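Local coordinates for protein beta-N-acetylglucosaminidase Nag2 (Vibrio harveyi, PDB 6EZR) that probably hydrolyses terminal non-reducing N-acetyl-D-hexosamine residues from N-acetyl-beta-D-hexosaminides, as a member of glycosyl hydrolase family 20, at residues A[165-170]-A[192-197]; A[199-204]-A[219-224]. All coordinates share one frame; numbering follows the deposited sequence.

Contact 1: residues A[165-170]-A[192-197]; sequences AIYTDL and SSNSGK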
loop_
_atom_site.group_PDB
_atom_site.type_symbol
_atom_site.label_atom_id
_atom_site.label_comp_id
_atom_site.label_asym_id
_atom_site.label_seq_id
_atom_site.Cartn_x
_atom_site.Cartn_y
_atom_site.Cartn_z
ATOM N N ALA A 165 27.089 -25.890 2.803
ATOM C CA ALA A 165 26.878 -26.920 3.823
ATOM C C ALA A 165 25.848 -26.450 4.835
ATOM O O ALA A 165 25.799 -25.269 5.166
ATOM C CB ALA A 165 28.186 -27.230 4.528
ATOM N N ILE A 166 25.049 -27.383 5.341
ATOM C CA ILE A 166 23.947 -27.058 6.246
ATOM C C ILE A 166 23.893 -28.088 7.386
ATOM O O ILE A 166 23.681 -29.290 7.166
ATOM C CB ILE A 166 22.596 -26.900 5.475
ATOM C CG1 ILE A 166 21.405 -26.763 6.428
ATOM C CG2 ILE A 166 22.370 -28.041 4.490
ATOM C CD1 ILE A 166 20.175 -26.170 5.766
ATOM N N TYR A 167 24.111 -27.592 8.604
ATOM C CA TYR A 167 24.144 -28.423 9.805
ATOM C C TYR A 167 22.965 -28.163 10.739
ATOM O O TYR A 167 23.040 -28.455 11.930
ATOM C CB TYR A 167 25.476 -28.219 10.525
ATOM C CG TYR A 167 26.657 -28.413 9.601
ATOM C CD1 TYR A 167 26.835 -29.616 8.919
ATOM C CD2 TYR A 167 27.583 -27.394 9.383
ATOM C CE1 TYR A 167 27.906 -29.803 8.058
ATOM C CE2 TYR A 167 28.658 -27.577 8.529
ATOM C CZ TYR A 167 28.813 -28.780 7.871
ATOM O OH TYR A 167 29.874 -28.959 7.028
ATOM N N THR A 168 21.874 -27.636 10.189
ATOM C CA THR A 168 20.622 -27.478 10.926
ATOM C C THR A 168 19.458 -27.243 9.969
ATOM O O THR A 168 19.583 -26.505 8.987
ATOM C CB THR A 168 20.686 -26.345 11.976
ATOM O OG1 THR A 168 19.394 -26.159 12.574
ATOM C CG2 THR A 168 21.173 -25.026 11.371
ATOM N N ASP A 169 18.328 -27.871 10.281
ATOM C CA ASP A 169 17.137 -27.807 9.443
ATOM C C ASP A 169 16.461 -26.437 9.502
ATOM O O ASP A 169 15.738 -26.082 8.577
ATOM C CB ASP A 169 16.145 -28.923 9.819
ATOM C CG ASP A 169 16.699 -30.335 9.559
ATOM O OD1 ASP A 169 17.584 -30.516 8.687
ATOM O OD2 ASP A 169 16.233 -31.276 10.238
ATOM N N LEU A 170 16.699 -25.674 10.572
ATOM C CA LEU A 170 16.267 -24.263 10.661
ATOM C C LEU A 170 16.746 -23.386 9.490
ATOM O O LEU A 170 16.067 -22.429 9.127
ATOM C CB LEU A 170 16.738 -23.625 11.977
ATOM C CG LEU A 170 16.078 -24.045 13.296
ATOM C CD1 LEU A 170 16.769 -23.351 14.461
ATOM C CD2 LEU A 170 14.591 -23.725 13.325
ATOM N N SER A 192 24.612 -27.745 -3.120
ATOM C CA SER A 192 24.726 -28.098 -1.711
ATOM C C SER A 192 25.732 -29.239 -1.512
ATOM O O SER A 192 25.645 -30.274 -2.171
ATOM C CB SER A 192 23.348 -28.430 -1.127
ATOM O OG SER A 192 22.905 -29.722 -1.493
ATOM N N SER A 193 26.688 -29.029 -0.609
ATOM C CA SER A 193 27.776 -29.979 -0.368
ATOM C C SER A 193 28.055 -30.139 1.120
ATOM O O SER A 193 28.109 -29.165 1.867
ATOM C CB SER A 193 29.055 -29.535 -1.082
ATOM O OG SER A 193 30.176 -30.296 -0.655
ATOM N N ASN A 194 28.249 -31.387 1.527
ATOM C CA ASN A 194 28.591 -31.725 2.901
ATOM C C ASN A 194 29.977 -31.187 3.324
ATOM O O ASN A 194 30.205 -30.915 4.506
ATOM C CB ASN A 194 28.480 -33.248 3.079
ATOM C CG ASN A 194 28.778 -33.716 4.494
ATOM O OD1 ASN A 194 29.564 -34.646 4.680
ATOM N ND2 ASN A 194 28.146 -33.093 5.498
ATOM N N SER A 195 30.874 -31.012 2.352
ATOM C CA SER A 195 32.191 -30.394 2.575
ATOM C C SER A 195 32.318 -28.999 1.930
ATOM O O SER A 195 33.394 -28.616 1.465
ATOM C CB SER A 195 33.278 -31.317 2.028
ATOM O OG SER A 195 33.159 -31.453 0.620
ATOM N N GLY A 196 31.230 -28.234 1.937
ATOM C CA GLY A 196 31.191 -26.923 1.282
ATOM C C GLY A 196 31.928 -25.821 2.025
ATOM O O GLY A 196 32.152 -25.909 3.228
ATOM N N LYS A 197 32.290 -24.777 1.285
ATOM C CA LYS A 197 33.002 -23.612 1.821
ATOM C C LYS A 197 32.068 -22.569 2.441
ATOM O O LYS A 197 32.524 -21.716 3.195
ATOM C CB LYS A 197 33.832 -22.951 0.724
ATOM C CG LYS A 197 34.999 -23.785 0.232
ATOM C CD LYS A 197 35.530 -23.249 -1.087
ATOM C CE LYS A 197 36.850 -23.895 -1.485
ATOM N NZ LYS A 197 38.011 -23.185 -0.879
#
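Ala-165, near the end of strand 164-166, faces a type I beta turn that runs from Ser-193 to Gly-196, and its CA lies 5.0 Å from the CA of Gly-196. The turn is closed by the backbone bond from Gly-196 N to Ser-193 O. That same carbonyl oxygen also packs on Ala-165, with Ser-193 O 3.3 Å from Ala-165 CB. The alanine methyl is buried against the backbone of the turn. Gly-196 has no side chain, which lets the backbones come this close.

Tyr-167 makes the polar contact. Its CG stands anti to the carbonyl carbon (chi1 -52°), and the ring slants back across to the turn. Its hydroxyl gives a weak hydrogen bond, Tyr-167 OH to Asn-194 O, at 3.2 Å. Asn-194 ND2 approaches the ring edge close to the ring plane, 4.2 Å from Tyr-167 CE1. The ring and amide planes are 76° apart.

Within the turn, Ser-193 OG accepts from Ser-195 N at 3.2 Å, which makes an ST turn. A weak bond from Ser-195 OG reaches the same oxygen. Backbone hydrogen bonds between Ser-193 and Val-164 and between Lys-197 and Ala-162 tie the turn to the strand and the residues before it. The arrangement belongs to a beta-alpha-beta crossover: helix 172-186 follows strand 164-166, and this turn leads into the parallel strand 198-202.

Contact 2: residues A[199-204]-A[219-224]; sequences IFKSNP and SIKIEA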
loop_
_atom_site.group_PDB
_atom_site.type_symbol
_atom_site.label_atom_id
_atom_site.label_comp_id
_atom_site.label_asym_id
_atom_site.label_seq_id
_atom_site.Cartn_x
_atom_site.Cartn_y
_atom_site.Cartn_z
ATOM N N ILE A 199 28.912 -22.181 4.956
ATOM C CA ILE A 199 28.435 -23.025 6.056
ATOM C C ILE A 199 27.257 -22.386 6.780
ATOM O O ILE A 199 27.306 -21.211 7.129
ATOM C CB ILE A 199 29.596 -23.317 7.038
ATOM C CG1 ILE A 199 30.569 -24.307 6.393
ATOM C CG2 ILE A 199 29.112 -23.898 8.363
ATOM C CD1 ILE A 199 31.976 -24.237 6.936
ATOM N N PHE A 200 26.214 -23.184 7.008
ATOM C CA PHE A 200 25.059 -22.798 7.819
ATOM C C PHE A 200 25.075 -23.610 9.115
ATOM O O PHE A 200 24.974 -24.835 9.087
ATOM C CB PHE A 200 23.757 -23.045 7.054
ATOM C CG PHE A 200 23.496 -22.048 5.960
ATOM C CD1 PHE A 200 24.140 -22.152 4.729
ATOM C CD2 PHE A 200 22.598 -21.004 6.154
ATOM C CE1 PHE A 200 23.896 -21.225 3.718
ATOM C CE2 PHE A 200 22.352 -20.080 5.147
ATOM C CZ PHE A 200 22.999 -20.191 3.925
ATOM N N LYS A 201 25.196 -22.915 10.242
ATOM C CA LYS A 201 25.387 -23.544 11.550
ATOM C C LYS A 201 24.378 -23.008 12.560
ATOM O O LYS A 201 24.106 -21.819 12.594
ATOM C CB LYS A 201 26.811 -23.268 12.043
ATOM C CG LYS A 201 27.111 -23.798 13.436
ATOM C CD LYS A 201 28.451 -23.319 13.955
ATOM C CE LYS A 201 28.661 -23.769 15.391
ATOM N NZ LYS A 201 29.877 -23.139 15.970
ATOM N N SER A 202 23.851 -23.893 13.398
ATOM C CA SER A 202 22.951 -23.499 14.480
ATOM C C SER A 202 23.706 -22.844 15.635
ATOM O O SER A 202 24.788 -23.286 16.001
ATOM C CB SER A 202 22.209 -24.719 15.012
ATOM O OG SER A 202 21.263 -24.345 15.986
ATOM N N ASN A 203 23.112 -21.797 16.204
ATOM C CA ASN A 203 23.601 -21.152 17.427
ATOM C C ASN A 203 22.386 -20.658 18.232
ATOM O O ASN A 203 21.903 -19.553 18.001
ATOM C CB ASN A 203 24.578 -20.006 17.101
ATOM C CG ASN A 203 25.208 -19.377 18.347
ATOM O OD1 ASN A 203 24.653 -19.430 19.446
ATOM N ND2 ASN A 203 26.374 -18.765 18.170
ATOM N N PRO A 204 21.906 -21.475 19.197
ATOM C CA PRO A 204 20.647 -21.212 19.914
ATOM C C PRO A 204 20.672 -20.088 20.969
ATOM O O PRO A 204 19.619 -19.769 21.531
ATOM C CB PRO A 204 20.339 -22.563 20.574
ATOM C CG PRO A 204 21.676 -23.166 20.822
ATOM C CD PRO A 204 22.587 -22.675 19.727
ATOM N N SER A 219 36.407 -19.191 3.370
ATOM C CA SER A 219 35.092 -19.703 3.761
ATOM C C SER A 219 34.149 -18.609 4.252
ATOM O O SER A 219 34.566 -17.480 4.517
ATOM C CB SER A 219 35.236 -20.783 4.841
ATOM O OG SER A 219 35.904 -20.282 5.982
ATOM N N ILE A 220 32.872 -18.977 4.347
ATOM C CA ILE A 220 31.812 -18.151 4.939
ATOM C C ILE A 220 31.021 -18.999 5.935
ATOM O O ILE A 220 30.560 -20.088 5.594
ATOM C CB ILE A 220 30.836 -17.583 3.880
ATOM C CG1 ILE A 220 31.542 -16.560 2.989
ATOM C CG2 ILE A 220 29.641 -16.906 4.549
ATOM C CD1 ILE A 220 30.809 -16.232 1.700
ATOM N N LYS A 221 30.849 -18.479 7.150
ATOM C CA LYS A 221 30.081 -19.151 8.190
ATOM C C LYS A 221 28.885 -18.283 8.582
ATOM O O LYS A 221 29.063 -17.129 8.978
ATOM C CB LYS A 221 30.958 -19.435 9.417
ATOM C CG LYS A 221 30.410 -20.550 10.309
ATOM C CD LYS A 221 30.724 -20.370 11.795
ATOM C CE LYS A 221 31.911 -21.189 12.282
ATOM N NZ LYS A 221 33.224 -20.560 11.985
ATOM N N ILE A 222 27.679 -18.844 8.460
ATOM C CA ILE A 222 26.439 -18.195 8.900
ATOM C C ILE A 222 25.908 -18.917 10.132
ATOM O O ILE A 222 25.679 -20.122 10.099
ATOM C CB ILE A 222 25.352 -18.188 7.796
ATOM C CG1 ILE A 222 25.779 -17.281 6.639
ATOM C CG2 ILE A 222 24.015 -17.689 8.344
ATOM C CD1 ILE A 222 24.981 -17.476 5.370
ATOM N N GLU A 223 25.702 -18.153 11.204
ATOM C CA GLU A 223 25.149 -18.654 12.455
ATOM C C GLU A 223 23.818 -17.976 12.726
ATOM O O GLU A 223 23.669 -16.787 12.473
ATOM C CB GLU A 223 26.096 -18.363 13.615
ATOM C CG GLU A 223 27.333 -19.235 13.674
ATOM C CD GLU A 223 28.290 -18.779 14.761
ATOM O OE1 GLU A 223 28.013 -19.049 15.951
ATOM O OE2 GLU A 223 29.311 -18.139 14.425
ATOM N N ALA A 224 22.861 -18.742 13.239
ATOM C CA ALA A 224 21.584 -18.202 13.696
ATOM C C ALA A 224 20.873 -19.215 14.580
ATOM O O ALA A 224 21.143 -20.409 14.500
ATOM C CB ALA A 224 20.698 -17.836 12.512
#
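Strands 199-202 and 220-224 pair in parallel, with Ile-199 beside Lys-221, Phe-200 beside Ile-222 and Lys-201 beside Glu-223. Their axes come within 4.8 Å, and their directions differ by 27°. Ile-199 N donates to Ile-220 O, and Ile-199 O accepts from Ile-222 N at 2.7 Å. Lys-201 N then donates to Ile-222 O. The bond from Ala-224 N to Lys-201 O is weak, at 3.4 Å. Asn-203 N donates to Ala-224 O from above the carbonyl plane, just past the strand end.

The main apolar contact is on the face of Phe-200 and Ile-222, whose side chains run alongside each other. Ile-222 CD1 makes an off-centre CH-pi contact, 4.1 Å from the centroid of the Phe-200 ring. On the face of Lys-201 and Glu-223, Ile-199 CG2 lies 4.1 Å from Lys-221 CG.

The polar contacts share this second face. Asn-203 ND2 donates to Glu-223 OE1 at 2.8 Å, nearly straight, in the amide plane and nearly along the C-O axis. The amide and carboxylate planes are only 16° apart. Asn-203 CG is anti to the backbone N (chi1 -175°), which carries the amide to the carboxylate. Asn-203 OD1 is bonded to Thr-205 OG1, so both ends of the amide are held. Lys-201 NZ is 4.5 Å from Glu-223 OE1, too far for a salt bridge.

One face is thus apolar and packs on helices 172-186 and 227-240; the other is mixed, with Ile-199 among two lysines and Glu-223. The carboxylate probably stays ionised, and its charge would offset part of the repulsion between Lys-201 and Lys-221.

Overall arrangement
Contacts 1 and 2 are successive in the chain, and their centres are about 9 Å apart. Strand 198-202 connects them, since it pairs in parallel with strand 164-166 on one edge and with strand 220-224 on the other. The first pairing has probable hydrogen bonds from Phe-200 N to Ala-165 O (2.8 Å) and from Tyr-167 N to Phe-200 O (2.9 Å). Thr-168 CG2 also packs 3.5 Å from Ser-202 N. Both contacts belong to the part of the chain assigned to glycosyl hydrolase family 20 domain 2, about 38 and 35 Å (centre to centre) from the middle of the chain. They are away from the sugar-binding residues Arg-274, Asp-532, Trp-546 and Glu-584 and the predicted proton donor Glu-438.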